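Local coordinates for protein transcriptional regulators (LACI-FAMILY TRANSCRIPTIONAL REGULATORY PROTEIN) (Corynebacterium glutamicum, PDB 3GYB) that probably acts as a DNA-binding transcription factor of the LacI family and holds a magnesium ion in its periplasmic-binding-protein-like core, at residues I21-S26 with I232-N237; S28-P33 with A238-L243; P81-G86 with D96-D101; D228-G233 with H257-S262. All blocks are in the same frame, centred on the assembly; numbering follows the deposited sequence.

Contact 1 of 4, residues I21-S26 with I232-N237; sequences IDLIQS and IGVGYN
Ser26 reaches across from helix 21-31 and ties it to helix 231-246 through one polar bond. Its OG donates to Ile232 O at 2.7 Å, with the hydroxyl tilted 19° from the carbonyl plane. The hydroxyl lies anti to the backbone N (chi1 -165°), which carries OG out to the facing helix. Ile232 O also accepts from Tyr236 N one turn on, so two donors grip this carbonyl without breaking the helix bond. Of the Tyr236 side chain, CB is the part that meets Ser26 OG, and the ring leads away.

Backbone packing brings the helices very near. Their segment axes approach to 7.2 Å at a crossing angle of -34°, and Leu23 lies opposite Gly235 with the CA atoms 4.5 Å apart. Leu23 O rests on Gly235 CA at 3.7 Å; a CB on that glycine would collide with this oxygen and with Ser26 CB.

Side-chain packing adds to this. Leu23 CG lies over Gly235 CA, while its CD1 meets Val234 CG1 at 3.8 Å, the apolar pair of the contact. Separately, the side chains of Ile232 and Asp22 cross at about a right angle, Ile232 CG1 lying 3.8 Å from Asp22 CG. The polar end of Asp22 is engaged otherwise: OD1 hydrogen-bonds Ser231 OG, itself a ligand of the magnesium ion.

The chemistry is thus that of a close helix pair: a side chain absent at Gly235 permits the approach, and a serine bonded to a main-chain carbonyl fixes it. Asp22 adds a second-shell link that probably helps orient the hydroxyl of Ser231 at the metal.

Contact 2 of 4, residues S28-P33 with A238-L243; sequences SDVLTP and AALLLL
Val30 presses its branched side chain against Ala239, and both CA-CB bonds point at the opposing segment. Val30 CB lies 3.5 Å from Ala239 CB, a close contact. CG1, anti to the backbone N (chi1 176°), stays against the same methyl and extends to two leucines farther along the helix: CD2 of Leu240 lies 4.1 Å from it, and CD1 of Leu243 lies 3.9 Å from it. CG2 grazes the Ala239 methyl as well and, on its other flank, meets the ring of Tyr236, one turn earlier on helix 231-246.

Leu31 supplies the second half of the interface. Its CG sits 3.9 Å from Ala239 CB, so the small residue is shared by two larger neighbours. Farther out, CD2 packs 3.6 Å from Leu243 CG and equally near Leu243 CD2, the two leucine side chains sliding past each other in opposite directions. All of this contact is apolar. Within segment 28-33, Ser28 O accepts from both Thr32 N and Thr32 OG1, the hydroxyl standing above the carbonyl plane.

The contact joins the C-terminal part of helix 21-31 to the middle of helix 231-246. Beyond the helix pair, Ser28 OG bonds Thr45 O of the second subunit. Leu31 also leans on Leu38 of strand 37-41, and on the other helix Ala238, Leu241 and Leu242 reach Val83 of strand 82-85.

Contact 3 of 4, residues P81-G86 with D96-D101; sequences PFVIAG and DSVAND
Ile84 and Ser97 are paired in register on two neighbouring parallel strands, 82-85 and 97-100, of the parallel run of the periplasmic-binding-protein fold typical of LacI-family regulators. The tight part is the main chain. Ile84 N donates to Asp96 O at 2.9 Å in a nearly straight bond of 173°, and Ile84 O then accepts from Val98 N. Gly86 N completes the series on Val98 O at 3.0 Å. Between these bonds the carbonyls also receive CA-H groups: Ser97 CA lies 3.2 Å from Ile84 O, and the CA atoms of Val83 and Ala85 approach Asp96 O and Val98 O respectively.

Side chains add contacts on both faces. On the face of Ile84 and Ser97, Ile84 CB and Ser97 CB meet at 3.9 Å, and Ser97 OG hydrogen-bonds Arg88 NE. Near the start of the strands, OD2 of Asp96 comes 3.5 Å from CE2 of the Phe82 ring, whose plane is inclined 60° to the carboxylate. The valine pair is looser: Val83 CG1 faces Val98 CG2 at 4.3 Å, beneath helix 231-246, where Leu242 touches Val83 and Asn237 touches Val98.

At the far end the direct main-chain bonds give way to solvent. The strands separate beyond Gly86, whose positive phi of 91° turns the chain away, and a water spans the gap: it lies 2.8 Å from Gly86 O, to which it may donate, and accepts from Asn100 N, 2.9 Å from the water oxygen.

Contact 4 of 4, residues D228-G233 with H257-S262; sequences DDNSIG and HTLQPS. With MG (magnesium ion), chain C.
Asp228 and Ser262 form an antiparallel hydrogen-bonded pair: Asp228 N donates to Ser262 O at 2.6 Å, and Ser262 N returns a bond to Asp228 O on a lone pair. Beside it, Asn230 ND2 reaches Gln260 O at 3.2 Å, the acceptor lying close to the amide plane. Leu259 packs CD2 3.4 Å from Gly233 CA, where a CB would collide with it.

The turn between strand and helix holds the magnesium ion. Asp229 OD1 binds it at 2.1 Å and Ser231 OG at 2.2 Å; three waters and Asp212 O complete six ligands. Asp229 OD2 does not bind the metal itself but accepts from one of these waters.

Outside this shell, Asp228 OD1 accepts from another metal-bound water at 2.6 Å and also takes the N-H of Asn230 from above the carboxylate plane, making an Asx turn. Asn230 OD1 makes a weak capping bond to Gly233 N at the helix start, so one amide serves the helix end and the C-terminal strand together.

In the fold, segment 228-233 leads from strand 226-228 into helix 231-246. Strand 258-264 runs between strands 226-228 and 97-100, with Leu259 packed on Val234 of the helix and Val98 of the neighbouring strand.

From the N terminus, helix 21-31 opens contacts 1 and 2 and waits some two hundred residues for its partner, helix 231-246. Their segments alternate along the chain, so the two contacts cross; they lie on successive turns of the same helix pair and touch each other. Within that long span, contact 3 closes a short loop joining strands 82-85 and 97-100. Contact 4 follows in series, linking the start of helix 231-246 to strand 258-264, and shares Ile232 and Gly233 with contact 1. Strands 97-100 and 258-264 are sheet neighbours, joining contact 3 to contact 4, while helix 231-246 lies against contact 3 through Val234, Ala238 and Leu242.

Contact 1 of 4, residues I21-S26 with I232-N237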
loop_
_atom_site.group_PDB
_atom_site.type_symbol
_atom_site.label_atom_id
_atom_site.label_comp_id
_atom_site.label_asym_id
_atom_site.label_seq_id
_atom_site.Cartn_x
_atom_site.Cartn_y
_atom_site.Cartn_z
ATOM N N ILE A 21 5.212 -5.486 -1.772
ATOM C CA ILE A 21 5.160 -5.072 -3.168
ATOM C C ILE A 21 6.395 -5.353 -4.019
ATOM O O ILE A 21 6.280 -6.013 -5.057
ATOM C CB ILE A 21 4.753 -3.587 -3.284
ATOM C CG1 ILE A 21 3.337 -3.409 -2.710
ATOM C CG2 ILE A 21 4.771 -3.149 -4.746
ATOM C CD1 ILE A 21 2.789 -1.993 -2.814
ATOM N N ASP A 22 7.571 -4.882 -3.615
ATOM C CA ASP A 22 8.741 -5.166 -4.439
ATOM C C ASP A 22 9.229 -6.607 -4.284
ATOM O O ASP A 22 10.028 -7.086 -5.088
ATOM C CB ASP A 22 9.878 -4.149 -4.200
ATOM C CG ASP A 22 10.377 -4.117 -2.770
ATOM O OD1 ASP A 22 10.249 -5.127 -2.058
ATOM O OD2 ASP A 22 10.931 -3.063 -2.372
ATOM N N LEU A 23 8.737 -7.306 -3.263
ATOM C CA LEU A 23 9.103 -8.710 -3.077
ATOM C C LEU A 23 8.360 -9.504 -4.153
ATOM O O LEU A 23 8.930 -10.390 -4.796
ATOM C CB LEU A 23 8.699 -9.199 -1.679
ATOM C CG LEU A 23 9.074 -10.637 -1.291
ATOM C CD1 LEU A 23 9.109 -10.753 0.223
ATOM C CD2 LEU A 23 8.094 -11.631 -1.881
ATOM N N ILE A 24 7.085 -9.177 -4.359
ATOM C CA ILE A 24 6.296 -9.872 -5.370
ATOM C C ILE A 24 6.808 -9.506 -6.756
ATOM O O ILE A 24 6.828 -10.344 -7.657
ATOM C CB ILE A 24 4.794 -9.524 -5.263
ATOM C CG1 ILE A 24 4.242 -10.031 -3.927
ATOM C CG2 ILE A 24 4.022 -10.165 -6.414
ATOM C CD1 ILE A 24 2.734 -9.887 -3.795
ATOM N N GLN A 25 7.233 -8.257 -6.928
ATOM C CA GLN A 25 7.762 -7.824 -8.219
ATOM C C GLN A 25 9.008 -8.651 -8.534
ATOM O O GLN A 25 9.208 -9.088 -9.668
ATOM C CB GLN A 25 8.125 -6.333 -8.187
ATOM C CG GLN A 25 8.679 -5.791 -9.509
ATOM C CD GLN A 25 7.669 -5.840 -10.649
ATOM O OE1 GLN A 25 6.644 -5.153 -10.618
ATOM N NE2 GLN A 25 7.953 -6.656 -11.662
ATOM N N SER A 26 9.843 -8.862 -7.520
ATOM C CA SER A 26 11.064 -9.640 -7.689
ATOM C C SER A 26 10.714 -11.104 -7.962
ATOM O O SER A 26 11.287 -11.736 -8.854
ATOM C CB SER A 26 11.937 -9.523 -6.437
ATOM O OG SER A 26 13.250 -9.978 -6.700
ATOM N N ILE A 232 13.686 -7.181 -2.073
ATOM C CA ILE A 232 13.898 -7.512 -3.475
ATOM C C ILE A 232 14.762 -8.770 -3.537
ATOM O O ILE A 232 14.485 -9.692 -4.304
ATOM C CB ILE A 232 14.592 -6.355 -4.224
ATOM C CG1 ILE A 232 13.628 -5.170 -4.332
ATOM C CG2 ILE A 232 15.030 -6.810 -5.607
ATOM C CD1 ILE A 232 14.272 -3.897 -4.824
ATOM N N GLY A 233 15.799 -8.808 -2.706
ATOM C CA GLY A 233 16.674 -9.968 -2.673
ATOM C C GLY A 233 15.936 -11.190 -2.161
ATOM O O GLY A 233 16.184 -12.311 -2.609
ATOM N N VAL A 234 15.021 -10.979 -1.220
ATOM C CA VAL A 234 14.244 -12.079 -0.665
ATOM C C VAL A 234 13.340 -12.681 -1.737
ATOM O O VAL A 234 13.260 -13.900 -1.884
ATOM C CB VAL A 234 13.383 -11.609 0.528
ATOM C CG1 VAL A 234 12.362 -12.677 0.888
ATOM C CG2 VAL A 234 14.278 -11.305 1.730
ATOM N N GLY A 235 12.663 -11.823 -2.494
ATOM C CA GLY A 235 11.789 -12.317 -3.541
ATOM C C GLY A 235 12.586 -13.064 -4.592
ATOM O O GLY A 235 12.141 -14.080 -5.125
ATOM N N TYR A 236 13.780 -12.559 -4.883
ATOM C CA TYR A 236 14.653 -13.170 -5.874
ATOM C C TYR A 236 15.091 -14.568 -5.451
ATOM O O TYR A 236 14.911 -15.535 -6.186
ATOM C CB TYR A 236 15.889 -12.297 -6.089
ATOM C CG TYR A 236 16.878 -12.868 -7.079
ATOM C CD1 TYR A 236 16.608 -12.858 -8.448
ATOM C CD2 TYR A 236 18.076 -13.430 -6.646
ATOM C CE1 TYR A 236 17.510 -13.399 -9.363
ATOM C CE2 TYR A 236 18.984 -13.973 -7.551
ATOM C CZ TYR A 236 18.692 -13.955 -8.907
ATOM O OH TYR A 236 19.571 -14.510 -9.808
ATOM N N ASN A 237 15.664 -14.672 -4.258
ATOM C CA ASN A 237 16.138 -15.960 -3.778
ATOM C C ASN A 237 15.012 -16.930 -3.460
ATOM O O ASN A 237 15.163 -18.141 -3.631
ATOM C CB ASN A 237 17.044 -15.765 -2.566
ATOM C CG ASN A 237 18.388 -15.167 -2.944
ATOM O OD1 ASN A 237 18.568 -13.949 -2.933
ATOM N ND2 ASN A 237 19.332 -16.028 -3.308
#

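Contact 2 of 4, residues S28-P33 with A238-L243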
loop_
_atom_site.group_PDB
_atom_site.type_symbol
_atom_site.label_atom_id
_atom_site.label_comp_id
_atom_site.label_asym_id
_atom_site.label_seq_id
_atom_site.Cartn_x
_atom_site.Cartn_y
_atom_site.Cartn_z
ATOM N N SER A 28 8.089 -12.202 -9.298
ATOM C CA SER A 28 7.549 -12.210 -10.649
ATOM C C SER A 28 8.627 -12.159 -11.724
ATOM O O SER A 28 8.559 -12.884 -12.720
ATOM C CB SER A 28 6.589 -11.030 -10.835
ATOM O OG SER A 28 6.079 -11.004 -12.158
ATOM N N ASP A 29 9.622 -11.300 -11.528
ATOM C CA ASP A 29 10.699 -11.163 -12.504
ATOM C C ASP A 29 11.423 -12.479 -12.747
ATOM O O ASP A 29 11.922 -12.730 -13.842
ATOM C CB ASP A 29 11.711 -10.108 -12.046
ATOM C CG ASP A 29 11.132 -8.711 -12.032
ATOM O OD1 ASP A 29 10.174 -8.456 -12.793
ATOM O OD2 ASP A 29 11.645 -7.863 -11.271
ATOM N N VAL A 30 11.482 -13.312 -11.718
ATOM C CA VAL A 30 12.152 -14.604 -11.825
ATOM C C VAL A 30 11.225 -15.701 -12.335
ATOM O O VAL A 30 11.611 -16.503 -13.185
ATOM C CB VAL A 30 12.724 -15.055 -10.454
ATOM C CG1 VAL A 30 13.334 -16.449 -10.570
ATOM C CG2 VAL A 30 13.782 -14.068 -9.982
ATOM N N LEU A 31 9.995 -15.727 -11.829
ATOM C CA LEU A 31 9.045 -16.771 -12.209
ATOM C C LEU A 31 8.250 -16.628 -13.506
ATOM O O LEU A 31 8.092 -17.607 -14.235
ATOM C CB LEU A 31 8.065 -17.008 -11.056
ATOM C CG LEU A 31 8.704 -17.448 -9.738
ATOM C CD1 LEU A 31 7.650 -17.517 -8.644
ATOM C CD2 LEU A 31 9.373 -18.801 -9.930
ATOM N N THR A 32 7.750 -15.433 -13.807
ATOM C CA THR A 32 6.940 -15.269 -15.011
ATOM C C THR A 32 7.651 -15.526 -16.340
ATOM O O THR A 32 7.038 -16.032 -17.280
ATOM C CB THR A 32 6.241 -13.885 -15.039
ATOM O OG1 THR A 32 7.215 -12.835 -15.004
ATOM C CG2 THR A 32 5.312 -13.751 -13.837
ATOM N N PRO A 33 8.944 -15.185 -16.444
ATOM C CA PRO A 33 9.622 -15.444 -17.719
ATOM C C PRO A 33 9.660 -16.946 -18.013
ATOM O O PRO A 33 9.832 -17.366 -19.159
ATOM C CB PRO A 33 11.018 -14.872 -17.489
ATOM C CG PRO A 33 10.762 -13.746 -16.545
ATOM C CD PRO A 33 9.795 -14.368 -15.561
ATOM N N ALA A 238 13.877 -16.405 -3.010
ATOM C CA ALA A 238 12.736 -17.260 -2.702
ATOM C C ALA A 238 12.241 -17.914 -3.990
ATOM O O ALA A 238 11.862 -19.084 -3.999
ATOM C CB ALA A 238 11.615 -16.434 -2.067
ATOM N N ALA A 239 12.237 -17.149 -5.079
ATOM C CA ALA A 239 11.798 -17.670 -6.366
ATOM C C ALA A 239 12.768 -18.762 -6.815
ATOM O O ALA A 239 12.346 -19.834 -7.253
ATOM C CB ALA A 239 11.744 -16.544 -7.404
ATOM N N LEU A 240 14.065 -18.493 -6.705
ATOM C CA LEU A 240 15.058 -19.489 -7.095
ATOM C C LEU A 240 14.922 -20.745 -6.243
ATOM O O LEU A 240 15.022 -21.861 -6.753
ATOM C CB LEU A 240 16.478 -18.935 -6.948
ATOM C CG LEU A 240 16.921 -17.843 -7.919
ATOM C CD1 LEU A 240 18.359 -17.449 -7.610
ATOM C CD2 LEU A 240 16.796 -18.351 -9.349
ATOM N N LEU A 241 14.698 -20.569 -4.944
ATOM C CA LEU A 241 14.567 -21.714 -4.044
ATOM C C LEU A 241 13.353 -22.568 -4.403
ATOM O O LEU A 241 13.437 -23.796 -4.441
ATOM C CB LEU A 241 14.463 -21.246 -2.585
ATOM C CG LEU A 241 14.414 -22.345 -1.516
ATOM C CD1 LEU A 241 15.701 -23.153 -1.559
ATOM C CD2 LEU A 241 14.225 -21.731 -0.130
ATOM N N LEU A 242 12.221 -21.923 -4.664
ATOM C CA LEU A 242 11.019 -22.659 -5.026
ATOM C C LEU A 242 11.238 -23.409 -6.337
ATOM O O LEU A 242 10.842 -24.565 -6.467
ATOM C CB LEU A 242 9.829 -21.710 -5.168
ATOM C CG LEU A 242 8.487 -22.376 -5.482
ATOM C CD1 LEU A 242 8.107 -23.332 -4.360
ATOM C CD2 LEU A 242 7.422 -21.313 -5.647
ATOM N N LEU A 243 11.867 -22.746 -7.306
ATOM C CA LEU A 243 12.136 -23.371 -8.597
ATOM C C LEU A 243 12.986 -24.624 -8.430
ATOM O O LEU A 243 12.792 -25.610 -9.145
ATOM C CB LEU A 243 12.849 -22.393 -9.536
ATOM C CG LEU A 243 12.013 -21.272 -10.158
ATOM C CD1 LEU A 243 12.928 -20.323 -10.909
ATOM C CD2 LEU A 243 10.967 -21.864 -11.099
#

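Contact 3 of 4, residues P81-G86 with D96-D101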
loop_
_atom_site.group_PDB
_atom_site.type_symbol
_atom_site.label_atom_id
_atom_site.label_comp_id
_atom_site.label_asym_id
_atom_site.label_seq_id
_atom_site.Cartn_x
_atom_site.Cartn_y
_atom_site.Cartn_z
ATOM N N PRO A 81 5.071 -27.861 -3.185
ATOM C CA PRO A 81 6.319 -27.275 -2.686
ATOM C C PRO A 81 6.070 -25.827 -2.276
ATOM O O PRO A 81 5.324 -25.113 -2.948
ATOM C CB PRO A 81 7.251 -27.368 -3.891
ATOM C CG PRO A 81 6.749 -28.590 -4.611
ATOM C CD PRO A 81 5.250 -28.410 -4.540
ATOM N N PHE A 82 6.685 -25.403 -1.179
ATOM C CA PHE A 82 6.517 -24.033 -0.714
ATOM C C PHE A 82 7.793 -23.451 -0.126
ATOM O O PHE A 82 8.702 -24.176 0.286
ATOM C CB PHE A 82 5.404 -23.947 0.338
ATOM C CG PHE A 82 5.746 -24.610 1.642
ATOM C CD1 PHE A 82 5.612 -25.986 1.797
ATOM C CD2 PHE A 82 6.237 -23.861 2.708
ATOM C CE1 PHE A 82 5.961 -26.606 2.995
ATOM C CE2 PHE A 82 6.590 -24.472 3.909
ATOM C CZ PHE A 82 6.451 -25.849 4.051
ATOM N N VAL A 83 7.841 -22.124 -0.090
ATOM C CA VAL A 83 8.968 -21.396 0.462
ATOM C C VAL A 83 8.391 -20.273 1.296
ATOM O O VAL A 83 7.444 -19.606 0.873
ATOM C CB VAL A 83 9.855 -20.774 -0.644
ATOM C CG1 VAL A 83 10.869 -19.821 -0.023
ATOM C CG2 VAL A 83 10.579 -21.872 -1.410
ATOM N N ILE A 84 8.939 -20.086 2.490
ATOM C CA ILE A 84 8.494 -19.016 3.369
ATOM C C ILE A 84 9.394 -17.829 3.037
ATOM O O ILE A 84 10.620 -17.940 3.078
ATOM C CB ILE A 84 8.649 -19.424 4.852
ATOM C CG1 ILE A 84 7.769 -20.646 5.138
ATOM C CG2 ILE A 84 8.250 -18.270 5.763
ATOM C CD1 ILE A 84 7.997 -21.263 6.500
ATOM N N ALA A 85 8.784 -16.696 2.694
ATOM C CA ALA A 85 9.540 -15.507 2.317
ATOM C C ALA A 85 9.245 -14.283 3.174
ATOM O O ALA A 85 8.092 -13.993 3.489
ATOM C CB ALA A 85 9.272 -15.177 0.855
ATOM N N GLY A 86 10.300 -13.566 3.546
ATOM C CA GLY A 86 10.127 -12.364 4.342
ATOM C C GLY A 86 10.173 -12.613 5.832
ATOM O O GLY A 86 10.420 -11.693 6.612
ATOM N N ASP A 96 13.806 -24.004 4.072
ATOM C CA ASP A 96 12.707 -23.624 3.199
ATOM C C ASP A 96 12.249 -22.191 3.403
ATOM O O ASP A 96 11.093 -21.851 3.137
ATOM C CB ASP A 96 11.534 -24.585 3.382
ATOM C CG ASP A 96 10.978 -24.572 4.790
ATOM O OD1 ASP A 96 11.616 -23.985 5.691
ATOM O OD2 ASP A 96 9.898 -25.161 4.992
ATOM N N SER A 97 13.159 -21.350 3.875
ATOM C CA SER A 97 12.823 -19.956 4.088
ATOM C C SER A 97 13.936 -19.026 3.618
ATOM O O SER A 97 15.121 -19.378 3.632
ATOM C CB SER A 97 12.511 -19.706 5.567
ATOM O OG SER A 97 13.680 -19.776 6.362
ATOM N N VAL A 98 13.529 -17.847 3.161
ATOM C CA VAL A 98 14.446 -16.816 2.700
ATOM C C VAL A 98 13.951 -15.555 3.396
ATOM O O VAL A 98 12.777 -15.209 3.286
ATOM C CB VAL A 98 14.360 -16.597 1.173
ATOM C CG1 VAL A 98 15.299 -15.468 0.764
ATOM C CG2 VAL A 98 14.720 -17.883 0.429
ATOM N N ALA A 99 14.833 -14.889 4.130
ATOM C CA ALA A 99 14.461 -13.674 4.842
ATOM C C ALA A 99 15.700 -12.866 5.168
ATOM O O ALA A 99 16.821 -13.368 5.093
ATOM C CB ALA A 99 13.726 -14.025 6.135
ATOM N N ASN A 100 15.505 -11.603 5.522
ATOM C CA ASN A 100 16.639 -10.778 5.884
ATOM C C ASN A 100 16.951 -11.102 7.338
ATOM O O ASN A 100 16.173 -11.782 8.009
ATOM C CB ASN A 100 16.300 -9.288 5.715
ATOM C CG ASN A 100 15.567 -8.704 6.911
ATOM O OD1 ASN A 100 14.662 -9.323 7.475
ATOM N ND2 ASN A 100 15.943 -7.492 7.289
ATOM N N ASP A 101 18.099 -10.641 7.814
ATOM C CA ASP A 101 18.487 -10.875 9.195
ATOM C C ASP A 101 17.858 -9.771 10.045
ATOM O O ASP A 101 18.379 -8.659 10.097
ATOM C CB ASP A 101 20.008 -10.814 9.320
ATOM C CG ASP A 101 20.495 -11.224 10.688
ATOM O OD1 ASP A 101 19.750 -11.038 11.674
ATOM O OD2 ASP A 101 21.636 -11.719 10.773
HETATM O O HOH W 1 12.765 -10.637 5.571
#

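Contact 4 of 4, residues D228-G233 with H257-S262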
loop_
_atom_site.group_PDB
_atom_site.type_symbol
_atom_site.label_atom_id
_atom_site.label_comp_id
_atom_site.label_asym_id
_atom_site.label_seq_id
_atom_site.Cartn_x
_atom_site.Cartn_y
_atom_site.Cartn_z
ATOM N N ASP A 228 16.407 -1.139 5.120
ATOM C CA ASP A 228 16.064 -1.897 3.924
ATOM C C ASP A 228 16.069 -3.368 4.348
ATOM O O ASP A 228 17.089 -3.871 4.823
ATOM C CB ASP A 228 17.125 -1.657 2.845
ATOM C CG ASP A 228 16.737 -2.226 1.497
ATOM O OD1 ASP A 228 15.916 -3.163 1.445
ATOM O OD2 ASP A 228 17.277 -1.736 0.480
ATOM N N ASP A 229 14.929 -4.044 4.207
ATOM C CA ASP A 229 14.825 -5.455 4.580
ATOM C C ASP A 229 15.209 -6.356 3.406
ATOM O O ASP A 229 14.968 -7.566 3.434
ATOM C CB ASP A 229 13.393 -5.783 5.042
ATOM C CG ASP A 229 12.372 -5.633 3.926
ATOM O OD1 ASP A 229 12.662 -4.861 2.999
ATOM O OD2 ASP A 229 11.293 -6.268 3.974
ATOM N N ASN A 230 15.800 -5.754 2.377
ATOM C CA ASN A 230 16.225 -6.479 1.187
ATOM C C ASN A 230 15.085 -7.344 0.650
ATOM O O ASN A 230 15.297 -8.494 0.262
ATOM C CB ASN A 230 17.429 -7.370 1.518
ATOM C CG ASN A 230 18.354 -7.560 0.337
ATOM O OD1 ASN A 230 17.914 -7.599 -0.812
ATOM N ND2 ASN A 230 19.649 -7.689 0.616
ATOM N N SER A 231 13.875 -6.793 0.629
ATOM C CA SER A 231 12.726 -7.547 0.144
ATOM C C SER A 231 12.876 -7.928 -1.328
ATOM O O SER A 231 12.262 -8.887 -1.787
ATOM C CB SER A 231 11.436 -6.755 0.375
ATOM O OG SER A 231 11.602 -5.404 -0.001
ATOM N N ILE A 232 13.686 -7.181 -2.073
ATOM C CA ILE A 232 13.898 -7.512 -3.475
ATOM C C ILE A 232 14.762 -8.770 -3.537
ATOM O O ILE A 232 14.485 -9.692 -4.304
ATOM C CB ILE A 232 14.592 -6.355 -4.224
ATOM C CG1 ILE A 232 13.628 -5.170 -4.332
ATOM C CG2 ILE A 232 15.030 -6.810 -5.607
ATOM C CD1 ILE A 232 14.272 -3.897 -4.824
ATOM N N GLY A 233 15.799 -8.808 -2.706
ATOM C CA GLY A 233 16.674 -9.968 -2.673
ATOM C C GLY A 233 15.936 -11.190 -2.161
ATOM O O GLY A 233 16.184 -12.311 -2.609
ATOM N N HIS A 257 19.789 -17.769 1.740
ATOM C CA HIS A 257 18.644 -17.957 2.626
ATOM C C HIS A 257 18.481 -16.788 3.595
ATOM O O HIS A 257 17.384 -16.516 4.067
ATOM C CB HIS A 257 18.807 -19.258 3.406
ATOM C CG HIS A 257 18.595 -20.484 2.575
ATOM N ND1 HIS A 257 17.372 -21.112 2.486
ATOM C CD2 HIS A 257 19.431 -21.168 1.758
ATOM C CE1 HIS A 257 17.461 -22.126 1.644
ATOM N NE2 HIS A 257 18.699 -22.181 1.186
ATOM N N THR A 258 19.581 -16.113 3.903
ATOM C CA THR A 258 19.539 -14.976 4.815
ATOM C C THR A 258 20.198 -13.785 4.139
ATOM O O THR A 258 21.396 -13.808 3.852
ATOM C CB THR A 258 20.273 -15.286 6.140
ATOM O OG1 THR A 258 19.656 -16.415 6.771
ATOM C CG2 THR A 258 20.200 -14.093 7.086
ATOM N N LEU A 259 19.412 -12.748 3.863
ATOM C CA LEU A 259 19.943 -11.562 3.213
ATOM C C LEU A 259 20.254 -10.468 4.220
ATOM O O LEU A 259 19.604 -10.359 5.255
ATOM C CB LEU A 259 18.964 -11.052 2.153
ATOM C CG LEU A 259 18.924 -11.960 0.918
ATOM C CD1 LEU A 259 17.703 -12.862 0.981
ATOM C CD2 LEU A 259 18.910 -11.114 -0.340
ATOM N N GLN A 260 21.260 -9.658 3.911
ATOM C CA GLN A 260 21.656 -8.585 4.807
ATOM C C GLN A 260 20.839 -7.311 4.639
ATOM O O GLN A 260 20.614 -6.840 3.523
ATOM C CB GLN A 260 23.138 -8.255 4.614
ATOM C CG GLN A 260 24.069 -9.394 4.986
ATOM C CD GLN A 260 23.848 -9.868 6.404
ATOM O OE1 GLN A 260 23.627 -11.057 6.645
ATOM N NE2 GLN A 260 23.908 -8.942 7.356
ATOM N N PRO A 261 20.367 -6.746 5.757
ATOM C CA PRO A 261 19.583 -5.511 5.697
ATOM C C PRO A 261 20.568 -4.344 5.688
ATOM O O PRO A 261 21.766 -4.533 5.916
ATOM C CB PRO A 261 18.762 -5.573 6.974
ATOM C CG PRO A 261 19.730 -6.194 7.939
ATOM C CD PRO A 261 20.335 -7.322 7.114
ATOM N N SER A 262 20.075 -3.139 5.423
ATOM C CA SER A 262 20.944 -1.973 5.395
ATOM C C SER A 262 20.164 -0.705 5.699
ATOM O O SER A 262 18.956 -0.643 5.492
ATOM C CB SER A 262 21.626 -1.853 4.029
ATOM O OG SER A 262 20.672 -1.839 2.979
HETATM MG MG MG C . 11.514 -3.815 1.561
HETATM O O HOH W 2 19.689 -0.309 0.307
HETATM O O HOH W 3 13.394 -3.042 0.791
HETATM O O HOH W 4 9.712 -4.766 2.427
HETATM O O HOH W 5 10.466 -2.541 0.054
#